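Local coordinates for protein ATPase associated with various cellular activities, AAA_5 (Staphylothermus marinus, PDB 6N0S) that probably hydrolyses ATP as an McrB-type AAA+ protein linked to restriction, the part described here being its N-terminal EVE-like domain, structurally homologous to PUA-like RNA-binding proteins, at residues A[69-79]-A[137-148]; A[24-32]-A[99-108]. All coordinates share one frame; numbering follows the deposited sequence.

Contact 1: A[69-79]-A[137-148]; sequences LGKTFIGESVL and LAEYRKYENPVK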
loop_
_atom_site.group_PDB
_atom_site.type_symbol
_atom_site.label_atom_id
_atom_site.label_comp_id
_atom_site.label_asym_id
_atom_site.label_seq_id
_atom_site.Cartn_x
_atom_site.Cartn_y
_atom_site.Cartn_z
ATOM N N LEU A 69 -2.487 -15.248 -7.574
ATOM C CA LEU A 69 -1.349 -14.407 -7.237
ATOM C C LEU A 69 -1.147 -14.285 -5.728
ATOM O O LEU A 69 -0.438 -13.382 -5.262
ATOM C CB LEU A 69 -1.528 -13.033 -7.894
ATOM C CG LEU A 69 -1.572 -13.072 -9.431
ATOM C CD1 LEU A 69 -1.993 -11.726 -10.028
ATOM C CD2 LEU A 69 -0.213 -13.505 -10.022
ATOM N N GLY A 70 -1.732 -15.197 -4.953
ATOM C CA GLY A 70 -1.515 -15.172 -3.518
ATOM C C GLY A 70 -0.044 -15.321 -3.162
ATOM O O GLY A 70 0.707 -16.045 -3.813
ATOM N N LYS A 71 0.367 -14.635 -2.102
ATOM C CA LYS A 71 1.749 -14.665 -1.626
ATOM C C LYS A 71 2.734 -14.388 -2.760
ATOM O O LYS A 71 3.618 -15.188 -3.060
ATOM C CB LYS A 71 2.066 -16.004 -0.957
ATOM C CG LYS A 71 1.412 -16.196 0.404
ATOM C CD LYS A 71 1.739 -17.559 0.999
ATOM C CE LYS A 71 1.881 -17.483 2.509
ATOM N NZ LYS A 71 3.016 -16.594 2.862
ATOM N N THR A 72 2.580 -13.219 -3.386
ATOM C CA THR A 72 3.507 -12.818 -4.438
ATOM C C THR A 72 3.649 -11.307 -4.427
ATOM O O THR A 72 2.739 -10.575 -4.020
ATOM C CB THR A 72 3.060 -13.320 -5.847
ATOM O OG1 THR A 72 2.218 -12.360 -6.479
ATOM C CG2 THR A 72 2.282 -14.592 -5.724
ATOM N N PHE A 73 4.817 -10.851 -4.858
ATOM C CA PHE A 73 5.046 -9.443 -5.115
ATOM C C PHE A 73 4.734 -9.221 -6.586
ATOM O O PHE A 73 5.347 -9.856 -7.446
ATOM C CB PHE A 73 6.484 -9.055 -4.767
ATOM C CG PHE A 73 6.857 -9.382 -3.353
ATOM C CD1 PHE A 73 7.349 -10.627 -3.032
ATOM C CD2 PHE A 73 6.689 -8.461 -2.355
ATOM C CE1 PHE A 73 7.685 -10.957 -1.729
ATOM C CE2 PHE A 73 7.038 -8.776 -1.022
ATOM C CZ PHE A 73 7.506 -10.027 -0.723
ATOM N N ILE A 74 3.797 -8.330 -6.881
ATOM C CA ILE A 74 3.299 -8.225 -8.247
ATOM C C ILE A 74 3.856 -7.034 -9.026
ATOM O O ILE A 74 3.800 -7.039 -10.261
ATOM C CB ILE A 74 1.750 -8.201 -8.287
ATOM C CG1 ILE A 74 1.182 -6.961 -7.581
ATOM C CG2 ILE A 74 1.178 -9.531 -7.738
ATOM C CD1 ILE A 74 -0.326 -6.788 -7.869
ATOM N N GLY A 75 4.366 -6.014 -8.355
ATOM C CA GLY A 75 4.869 -4.859 -9.077
ATOM C C GLY A 75 5.365 -3.814 -8.112
ATOM O O GLY A 75 5.361 -4.020 -6.889
ATOM N N GLU A 76 5.768 -2.673 -8.669
ATOM C CA GLU A 76 6.252 -1.594 -7.825
ATOM C C GLU A 76 5.877 -0.250 -8.412
ATOM O O GLU A 76 5.522 -0.140 -9.581
ATOM C CB GLU A 76 7.769 -1.701 -7.618
ATOM C CG GLU A 76 8.604 -1.803 -8.883
ATOM C CD GLU A 76 10.084 -1.766 -8.556
ATOM O OE1 GLU A 76 10.608 -0.635 -8.383
ATOM O OE2 GLU A 76 10.679 -2.861 -8.420
ATOM N N SER A 77 5.922 0.771 -7.564
ATOM C CA SER A 77 5.553 2.124 -7.940
ATOM C C SER A 77 6.408 3.100 -7.152
ATOM O O SER A 77 7.278 2.704 -6.373
ATOM C CB SER A 77 4.067 2.388 -7.690
ATOM O OG SER A 77 3.802 2.246 -6.324
ATOM N N VAL A 78 6.091 4.383 -7.291
ATOM C CA VAL A 78 6.882 5.468 -6.728
ATOM C C VAL A 78 5.947 6.385 -5.949
ATOM O O VAL A 78 4.859 6.728 -6.422
ATOM C CB VAL A 78 7.630 6.255 -7.833
ATOM C CG1 VAL A 78 8.366 7.432 -7.259
ATOM C CG2 VAL A 78 8.631 5.357 -8.543
ATOM N N LEU A 79 6.361 6.752 -4.746
ATOM C CA LEU A 79 5.639 7.692 -3.898
ATOM C C LEU A 79 6.497 8.950 -3.763
ATOM O O LEU A 79 7.504 8.940 -3.047
ATOM C CB LEU A 79 5.354 7.047 -2.540
ATOM C CG LEU A 79 4.903 7.952 -1.399
ATOM C CD1 LEU A 79 3.814 8.769 -1.800
ATOM C CD2 LEU A 79 4.471 7.127 -0.186
ATOM N N LEU A 137 0.313 7.539 -5.654
ATOM C CA LEU A 137 1.451 6.891 -6.283
ATOM C C LEU A 137 1.531 7.246 -7.769
ATOM O O LEU A 137 0.582 7.756 -8.367
ATOM C CB LEU A 137 1.333 5.369 -6.151
ATOM C CG LEU A 137 1.201 4.871 -4.705
ATOM C CD1 LEU A 137 0.922 3.380 -4.687
ATOM C CD2 LEU A 137 2.453 5.210 -3.910
ATOM N N ALA A 138 2.645 6.849 -8.385
ATOM C CA ALA A 138 2.898 7.078 -9.801
ATOM C C ALA A 138 3.763 5.953 -10.321
ATOM O O ALA A 138 4.500 5.328 -9.556
ATOM C CB ALA A 138 3.625 8.394 -10.059
ATOM N N GLU A 139 3.650 5.695 -11.629
ATOM C CA GLU A 139 4.560 4.829 -12.384
ATOM C C GLU A 139 4.452 3.373 -11.997
ATOM O O GLU A 139 5.404 2.624 -12.176
ATOM C CB GLU A 139 6.024 5.277 -12.237
ATOM C CG GLU A 139 6.289 6.784 -12.463
ATOM C CD GLU A 139 7.729 7.226 -12.058
ATOM O OE1 GLU A 139 8.682 6.407 -12.132
ATOM O OE2 GLU A 139 7.904 8.401 -11.646
ATOM N N TYR A 140 3.313 2.932 -11.468
ATOM C CA TYR A 140 3.147 1.508 -11.199
ATOM C C TYR A 140 3.540 0.696 -12.423
ATOM O O TYR A 140 3.169 1.024 -13.548
ATOM C CB TYR A 140 1.696 1.162 -10.810
ATOM C CG TYR A 140 1.560 -0.320 -10.610
ATOM C CD1 TYR A 140 2.090 -0.937 -9.482
ATOM C CD2 TYR A 140 0.934 -1.126 -11.565
ATOM C CE1 TYR A 140 2.006 -2.289 -9.321
ATOM C CE2 TYR A 140 0.855 -2.487 -11.394
ATOM C CZ TYR A 140 1.391 -3.052 -10.272
ATOM O OH TYR A 140 1.326 -4.406 -10.075
ATOM N N ARG A 141 4.297 -0.375 -12.208
ATOM C CA ARG A 141 4.583 -1.292 -13.290
ATOM C C ARG A 141 4.537 -2.699 -12.728
ATOM O O ARG A 141 5.150 -2.999 -11.701
ATOM C CB ARG A 141 5.938 -0.977 -13.939
ATOM C CG ARG A 141 6.081 -1.425 -15.417
ATOM C CD ARG A 141 5.154 -0.680 -16.434
ATOM N NE ARG A 141 5.451 0.757 -16.555
ATOM C CZ ARG A 141 4.718 1.642 -17.246
ATOM N NH1 ARG A 141 3.618 1.276 -17.901
ATOM N NH2 ARG A 141 5.077 2.917 -17.283
ATOM N N LYS A 142 3.794 -3.544 -13.404
ATOM C CA LYS A 142 3.601 -4.923 -13.014
ATOM C C LYS A 142 4.827 -5.730 -13.385
ATOM O O LYS A 142 5.351 -5.589 -14.486
ATOM C CB LYS A 142 2.360 -5.484 -13.722
ATOM C CG LYS A 142 2.019 -6.946 -13.418
ATOM C CD LYS A 142 0.899 -7.483 -14.353
ATOM C CE LYS A 142 0.585 -8.969 -14.097
ATOM N NZ LYS A 142 0.353 -9.336 -12.664
ATOM N N TYR A 143 5.273 -6.593 -12.470
ATOM C CA TYR A 143 6.382 -7.482 -12.794
ATOM C C TYR A 143 5.934 -8.469 -13.869
ATOM O O TYR A 143 4.850 -9.054 -13.783
ATOM C CB TYR A 143 6.873 -8.259 -11.566
ATOM C CG TYR A 143 7.561 -7.415 -10.471
ATOM C CD1 TYR A 143 8.425 -6.384 -10.798
ATOM C CD2 TYR A 143 7.337 -7.673 -9.109
ATOM C CE1 TYR A 143 9.040 -5.618 -9.812
ATOM C CE2 TYR A 143 7.951 -6.930 -8.129
ATOM C CZ TYR A 143 8.808 -5.905 -8.475
ATOM O OH TYR A 143 9.412 -5.150 -7.471
ATOM N N GLU A 144 6.804 -8.711 -14.849
ATOM C CA GLU A 144 6.451 -9.665 -15.892
ATOM C C GLU A 144 6.542 -11.097 -15.399
ATOM O O GLU A 144 5.816 -11.964 -15.891
ATOM C CB GLU A 144 7.327 -9.429 -17.113
ATOM C CG GLU A 144 6.997 -8.068 -17.734
ATOM C CD GLU A 144 7.295 -7.994 -19.219
ATOM O OE1 GLU A 144 7.988 -8.909 -19.715
ATOM O OE2 GLU A 144 6.846 -7.021 -19.876
ATOM N N ASN A 145 7.399 -11.375 -14.434
ATOM C CA ASN A 145 7.286 -12.621 -13.678
ATOM C C ASN A 145 6.928 -12.266 -12.240
ATOM O O ASN A 145 7.757 -11.673 -11.542
ATOM C CB ASN A 145 8.581 -13.443 -13.707
ATOM C CG ASN A 145 9.319 -13.357 -15.036
ATOM O OD1 ASN A 145 10.372 -12.708 -15.161
ATOM N ND2 ASN A 145 8.769 -14.031 -16.035
ATOM N N PRO A 146 5.738 -12.596 -11.751
ATOM C CA PRO A 146 5.438 -12.356 -10.333
ATOM C C PRO A 146 6.484 -13.017 -9.442
ATOM O O PRO A 146 6.889 -14.162 -9.649
ATOM C CB PRO A 146 4.043 -12.968 -10.148
ATOM C CG PRO A 146 3.442 -12.937 -11.543
ATOM C CD PRO A 146 4.601 -13.167 -12.480
ATOM N N VAL A 147 6.945 -12.275 -8.455
ATOM C CA VAL A 147 7.923 -12.797 -7.515
ATOM C C VAL A 147 7.180 -13.521 -6.396
ATOM O O VAL A 147 6.554 -12.891 -5.543
ATOM C CB VAL A 147 8.815 -11.676 -6.977
ATOM C CG1 VAL A 147 9.869 -12.253 -6.097
ATOM C CG2 VAL A 147 9.466 -10.920 -8.114
ATOM N N LYS A 148 7.261 -14.846 -6.389
ATOM C CA LYS A 148 6.618 -15.632 -5.350
ATOM C C LYS A 148 7.388 -15.449 -4.045
ATOM O O LYS A 148 8.616 -15.295 -4.043
ATOM C CB LYS A 148 6.561 -17.120 -5.737
ATOM C CG LYS A 148 5.783 -17.488 -7.034
ATOM C CD LYS A 148 4.321 -17.892 -6.745
ATOM C CE LYS A 148 3.421 -17.910 -8.010
ATOM N NZ LYS A 148 3.624 -19.111 -8.902
HETATM O O HOH W 1 3.138 -9.446 -11.420
#

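Contact 2: A[24-32]-A[99-108]; sequences LDHIGLTLW and LRKIFLDNGI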
loop_
_atom_site.group_PDB
_atom_site.type_symbol
_atom_site.label_atom_id
_atom_site.label_comp_id
_atom_site.label_asym_id
_atom_site.label_seq_id
_atom_site.Cartn_x
_atom_site.Cartn_y
_atom_site.Cartn_z
ATOM N N LEU A 24 -7.442 -6.621 -8.418
ATOM C CA LEU A 24 -6.117 -6.077 -8.118
ATOM C C LEU A 24 -5.771 -4.882 -8.989
ATOM O O LEU A 24 -4.654 -4.359 -8.895
ATOM C CB LEU A 24 -5.042 -7.161 -8.296
ATOM C CG LEU A 24 -5.280 -8.463 -7.511
ATOM C CD1 LEU A 24 -4.220 -9.517 -7.828
ATOM C CD2 LEU A 24 -5.348 -8.218 -6.026
ATOM N N ASP A 25 -6.703 -4.442 -9.840
ATOM C CA ASP A 25 -6.432 -3.393 -10.817
ATOM C C ASP A 25 -6.147 -2.048 -10.155
ATOM O O ASP A 25 -5.490 -1.191 -10.755
ATOM C CB ASP A 25 -7.628 -3.245 -11.774
ATOM C CG ASP A 25 -7.815 -4.452 -12.694
ATOM O OD1 ASP A 25 -6.975 -5.374 -12.666
ATOM O OD2 ASP A 25 -8.796 -4.462 -13.473
ATOM N N HIS A 26 -6.633 -1.830 -8.945
ATOM C CA HIS A 26 -6.368 -0.573 -8.258
ATOM C C HIS A 26 -4.983 -0.521 -7.613
ATOM O O HIS A 26 -4.590 0.536 -7.102
ATOM C CB HIS A 26 -7.389 -0.377 -7.177
ATOM C CG HIS A 26 -7.300 -1.423 -6.120
ATOM N ND1 HIS A 26 -7.503 -2.763 -6.384
ATOM C CD2 HIS A 26 -6.967 -1.336 -4.812
ATOM C CE1 HIS A 26 -7.321 -3.456 -5.272
ATOM N NE2 HIS A 26 -7.003 -2.613 -4.305
ATOM N N ILE A 27 -4.274 -1.634 -7.573
ATOM C CA ILE A 27 -3.019 -1.704 -6.831
ATOM C C ILE A 27 -1.953 -0.987 -7.632
ATOM O O ILE A 27 -1.794 -1.240 -8.831
ATOM C CB ILE A 27 -2.622 -3.154 -6.534
ATOM C CG1 ILE A 27 -3.617 -3.734 -5.525
ATOM C CG2 ILE A 27 -1.185 -3.205 -5.870
ATOM C CD1 ILE A 27 -3.432 -5.199 -5.222
ATOM N N GLY A 28 -1.259 -0.053 -6.984
ATOM C CA GLY A 28 -0.299 0.776 -7.664
ATOM C C GLY A 28 -0.753 2.198 -7.869
ATOM O O GLY A 28 0.059 3.029 -8.291
ATOM N N LEU A 29 -2.000 2.523 -7.531
ATOM C CA LEU A 29 -2.529 3.869 -7.671
ATOM C C LEU A 29 -2.505 4.690 -6.395
ATOM O O LEU A 29 -2.319 5.917 -6.452
ATOM C CB LEU A 29 -3.973 3.795 -8.177
ATOM C CG LEU A 29 -4.161 3.112 -9.512
ATOM C CD1 LEU A 29 -5.660 3.121 -9.838
ATOM C CD2 LEU A 29 -3.349 3.794 -10.598
ATOM N N THR A 30 -2.760 4.071 -5.246
ATOM C CA THR A 30 -2.754 4.810 -3.992
ATOM C C THR A 30 -2.320 3.899 -2.869
ATOM O O THR A 30 -2.250 2.677 -3.016
ATOM C CB THR A 30 -4.122 5.402 -3.615
ATOM O OG1 THR A 30 -5.018 4.339 -3.262
ATOM C CG2 THR A 30 -4.710 6.218 -4.745
ATOM N N LEU A 31 -1.980 4.553 -1.760
ATOM C CA LEU A 31 -1.873 3.968 -0.435
ATOM C C LEU A 31 -2.839 4.716 0.452
ATOM O O LEU A 31 -2.833 5.947 0.470
ATOM C CB LEU A 31 -0.466 4.108 0.155
ATOM C CG LEU A 31 0.714 3.608 -0.681
ATOM C CD1 LEU A 31 2.037 3.865 0.096
ATOM C CD2 LEU A 31 0.597 2.150 -1.058
ATOM N N TRP A 32 -3.639 3.986 1.208
ATOM C CA TRP A 32 -4.584 4.670 2.072
ATOM C C TRP A 32 -4.996 3.716 3.174
ATOM O O TRP A 32 -4.882 2.498 3.035
ATOM C CB TRP A 32 -5.791 5.155 1.255
ATOM C CG TRP A 32 -6.700 4.070 0.805
ATOM C CD1 TRP A 32 -6.622 3.360 -0.359
ATOM C CD2 TRP A 32 -7.836 3.583 1.499
ATOM N NE1 TRP A 32 -7.642 2.451 -0.427
ATOM C CE2 TRP A 32 -8.403 2.567 0.708
ATOM C CE3 TRP A 32 -8.424 3.898 2.728
ATOM C CZ2 TRP A 32 -9.539 1.867 1.095
ATOM C CZ3 TRP A 32 -9.541 3.205 3.119
ATOM C CH2 TRP A 32 -10.098 2.196 2.305
ATOM N N LEU A 99 -11.177 8.323 -3.859
ATOM C CA LEU A 99 -10.704 7.071 -4.460
ATOM C C LEU A 99 -11.583 6.639 -5.625
ATOM O O LEU A 99 -11.073 6.144 -6.642
ATOM C CB LEU A 99 -10.668 5.969 -3.413
ATOM C CG LEU A 99 -9.688 6.210 -2.249
ATOM C CD1 LEU A 99 -9.912 5.193 -1.106
ATOM C CD2 LEU A 99 -8.297 6.122 -2.795
ATOM N N ARG A 100 -12.904 6.771 -5.491
ATOM C CA ARG A 100 -13.780 6.368 -6.608
ATOM C C ARG A 100 -13.430 7.138 -7.878
ATOM O O ARG A 100 -13.364 6.564 -8.977
ATOM C CB ARG A 100 -15.253 6.585 -6.233
ATOM C CG ARG A 100 -16.285 6.315 -7.412
ATOM C CD ARG A 100 -17.761 6.333 -6.925
ATOM N NE ARG A 100 -18.069 5.270 -5.973
ATOM C CZ ARG A 100 -18.437 4.034 -6.275
ATOM N NH1 ARG A 100 -18.590 3.647 -7.542
ATOM N NH2 ARG A 100 -18.653 3.176 -5.285
ATOM N N LYS A 101 -13.200 8.448 -7.752
ATOM C CA LYS A 101 -12.783 9.230 -8.908
ATOM C C LYS A 101 -11.459 8.729 -9.460
ATOM O O LYS A 101 -11.310 8.547 -10.674
ATOM C CB LYS A 101 -12.702 10.711 -8.539
ATOM C CG LYS A 101 -12.052 11.578 -9.604
ATOM C CD LYS A 101 -12.243 13.061 -9.284
ATOM C CE LYS A 101 -11.239 13.936 -10.015
ATOM N NZ LYS A 101 -11.140 13.584 -11.467
ATOM N N ILE A 102 -10.477 8.488 -8.594
ATOM C CA ILE A 102 -9.193 8.008 -9.097
ATOM C C ILE A 102 -9.362 6.665 -9.797
ATOM O O ILE A 102 -8.784 6.427 -10.867
ATOM C CB ILE A 102 -8.162 7.931 -7.958
ATOM C CG1 ILE A 102 -7.804 9.328 -7.489
ATOM C CG2 ILE A 102 -6.913 7.255 -8.448
ATOM C CD1 ILE A 102 -7.157 9.393 -6.106
ATOM N N PHE A 103 -10.124 5.745 -9.198
ATOM C CA PHE A 103 -10.234 4.423 -9.800
ATOM C C PHE A 103 -10.996 4.492 -11.139
ATOM O O PHE A 103 -10.603 3.839 -12.117
ATOM C CB PHE A 103 -10.903 3.449 -8.809
ATOM C CG PHE A 103 -10.094 3.145 -7.534
ATOM C CD1 PHE A 103 -8.768 3.537 -7.369
ATOM C CD2 PHE A 103 -10.692 2.434 -6.508
ATOM C CE1 PHE A 103 -8.069 3.235 -6.182
ATOM C CE2 PHE A 103 -10.010 2.125 -5.343
ATOM C CZ PHE A 103 -8.699 2.518 -5.181
ATOM N N LEU A 104 -12.070 5.295 -11.215
ATOM C CA LEU A 104 -12.808 5.435 -12.489
ATOM C C LEU A 104 -11.924 6.038 -13.569
ATOM O O LEU A 104 -11.889 5.539 -14.697
ATOM C CB LEU A 104 -14.079 6.294 -12.324
ATOM C CG LEU A 104 -15.277 5.699 -11.554
ATOM C CD1 LEU A 104 -16.273 6.786 -11.087
ATOM C CD2 LEU A 104 -16.011 4.620 -12.343
ATOM N N ASP A 105 -11.155 7.078 -13.233
ATOM C CA ASP A 105 -10.245 7.670 -14.210
ATOM C C ASP A 105 -9.158 6.713 -14.674
ATOM O O ASP A 105 -8.480 7.018 -15.662
ATOM C CB ASP A 105 -9.573 8.930 -13.651
ATOM C CG ASP A 105 -10.570 10.052 -13.363
ATOM O OD1 ASP A 105 -11.794 9.853 -13.565
ATOM O OD2 ASP A 105 -10.129 11.133 -12.916
ATOM N N ASN A 106 -8.970 5.574 -14.004
ATOM C CA ASN A 106 -7.961 4.591 -14.391
ATOM C C ASN A 106 -8.594 3.361 -15.009
ATOM O O ASN A 106 -7.921 2.339 -15.192
ATOM C CB ASN A 106 -7.080 4.232 -13.179
ATOM C CG ASN A 106 -6.009 5.265 -12.940
ATOM O OD1 ASN A 106 -4.920 5.139 -13.465
ATOM N ND2 ASN A 106 -6.342 6.342 -12.236
ATOM N N GLY A 107 -9.870 3.451 -15.373
ATOM C CA GLY A 107 -10.519 2.418 -16.140
ATOM C C GLY A 107 -11.105 1.296 -15.332
ATOM O O GLY A 107 -11.512 0.288 -15.918
ATOM N N ILE A 108 -11.136 1.410 -14.002
ATOM C CA ILE A 108 -11.795 0.395 -13.192
ATOM C C ILE A 108 -13.295 0.638 -13.224
ATOM O O ILE A 108 -13.760 1.773 -13.071
ATOM C CB ILE A 108 -11.269 0.421 -11.752
ATOM C CG1 ILE A 108 -9.747 0.213 -11.760
ATOM C CG2 ILE A 108 -11.979 -0.669 -10.945
ATOM C CD1 ILE A 108 -9.111 0.210 -10.395
#

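Contact 1: A[69-79]-A[137-148]
Y143 reaches back over the strand that holds G75 and E76 and can be traced atom by atom. Its CB rests against the carbonyl of I74, 3.6 Å from I74 O, which also accepts a short hydrogen bond from Y143 N at 2.7 Å. With CG anti to the carbonyl carbon (chi1 -68°), the ring lies over G75, whose CA sits 3.8 Å from the Y143 ring centroid in a CH-pi contact. At the ring edge, Y143 CD2 meets F73 O at 3.4 Å, in the plane of the ring. Y143 CE1 comes near E76 CG. At the tip, Y143 OH donates to E76 OE2 (2.8 Å), met on the anti side and 28° out of the carboxylate plane. That carboxylate is further held by Y174 and H178 of the C-terminal helix. A leucine in place of Y143 would probably leave E76 OE2 without this hydroxyl and G75 CA without the ring face it packs on. G75 has no room for a side chain: Y140 OH lies 3.7 Å from G75 CA, and a CB there would run into that hydroxyl and into R141 O. A water joins I74 O, K142 NZ and Y143 O. Farther along, S77 CB packs at the edge of the Y140 ring, and S77 OG, hydrogen-bonded to H59, faces L137 CD1 at 3.5 Å. Between the paired E76–R141 and V78–A138 the register slips by one residue. This is an antiparallel strand pair interrupted by a beta bulge, at the margin of the mixed sheet of a PUA-like EVE domain.

Contact 2: A[24-32]-A[99-108]
L99 meets W32 through a single methyl group: CD1 stands over one face of the indole, 3.5 Å from the centroid of the W32 five-membered ring. The other methyl of the fork, L99 CD2, turns to T30 and lies 3.8 Å from T30 OG1. W32 itself is fixed by a hydrogen bond from NE1 to Y116 on helix 110-124; a sulfate ion close to its side chain probably comes from the crystallisation liquor. One turn later I102 adds a looser touch, its CD1 4.2 Å from T30 CG2. F103 follows, and its ring is approached from both faces, by the backbone of L99 on one and by H26 CB on the other, 3.9 Å from the F103 centroid. Because H26 places CG between its backbone N and carbonyl carbon (chi1 64°), the imidazole turns an edge toward the same ring, in an offset edge-to-face pair with planes 61° apart. Y116 makes edge-to-face contacts with both rings, extending the aromatic group. L29 CD1 joins F103 CD1 obliquely at 4.0 Å. At the helix end N106 folds back, its ND2 giving a nearly straight bond to I102 O (2.8 Å, 172° at the hydrogen), which steadies the amide while the two methyls of L29, arriving from the opposite direction, pack on N106, CD2 near OD1 and CD1 near CB and CG. F103 O takes N106 N and I108 N from opposite faces of its plane, and G107, the C-prime residue at positive phi, bonds its N to L104 O and ends the helix. I108 then drives CD1 against the backbone of H26, 3.5 Å from H26 N, beside D25 CB. No hydrogen bond crosses this interface: it is an apolar, aromatic seam between the beta turn and strand of 24-32 and a helix closed by a Schellman motif.

In the fold
The four segments alternate along the chain, 24-32, 69-79, 99-108 and then 137-148, so neither contact closes before the other begins. Their centres lie about 15 Å apart. Contact 1 belongs to the mixed five-stranded sheet, whereas contact 2 packs helix 92-105, and the turn after it, on strand 30-34 and the loop before it, that strand being an outer one of the smaller antiparallel sheet. They meet where strand 132-136, paired with 30-34, runs on into 138-148: L137 N makes a probable hydrogen bond to L29 O at 3.2 Å, and Y140 CD1 packs on G28 CA at 3.5 Å. Residues 28-30 therefore lie between helix 92-105 and the edge strand of the main sheet.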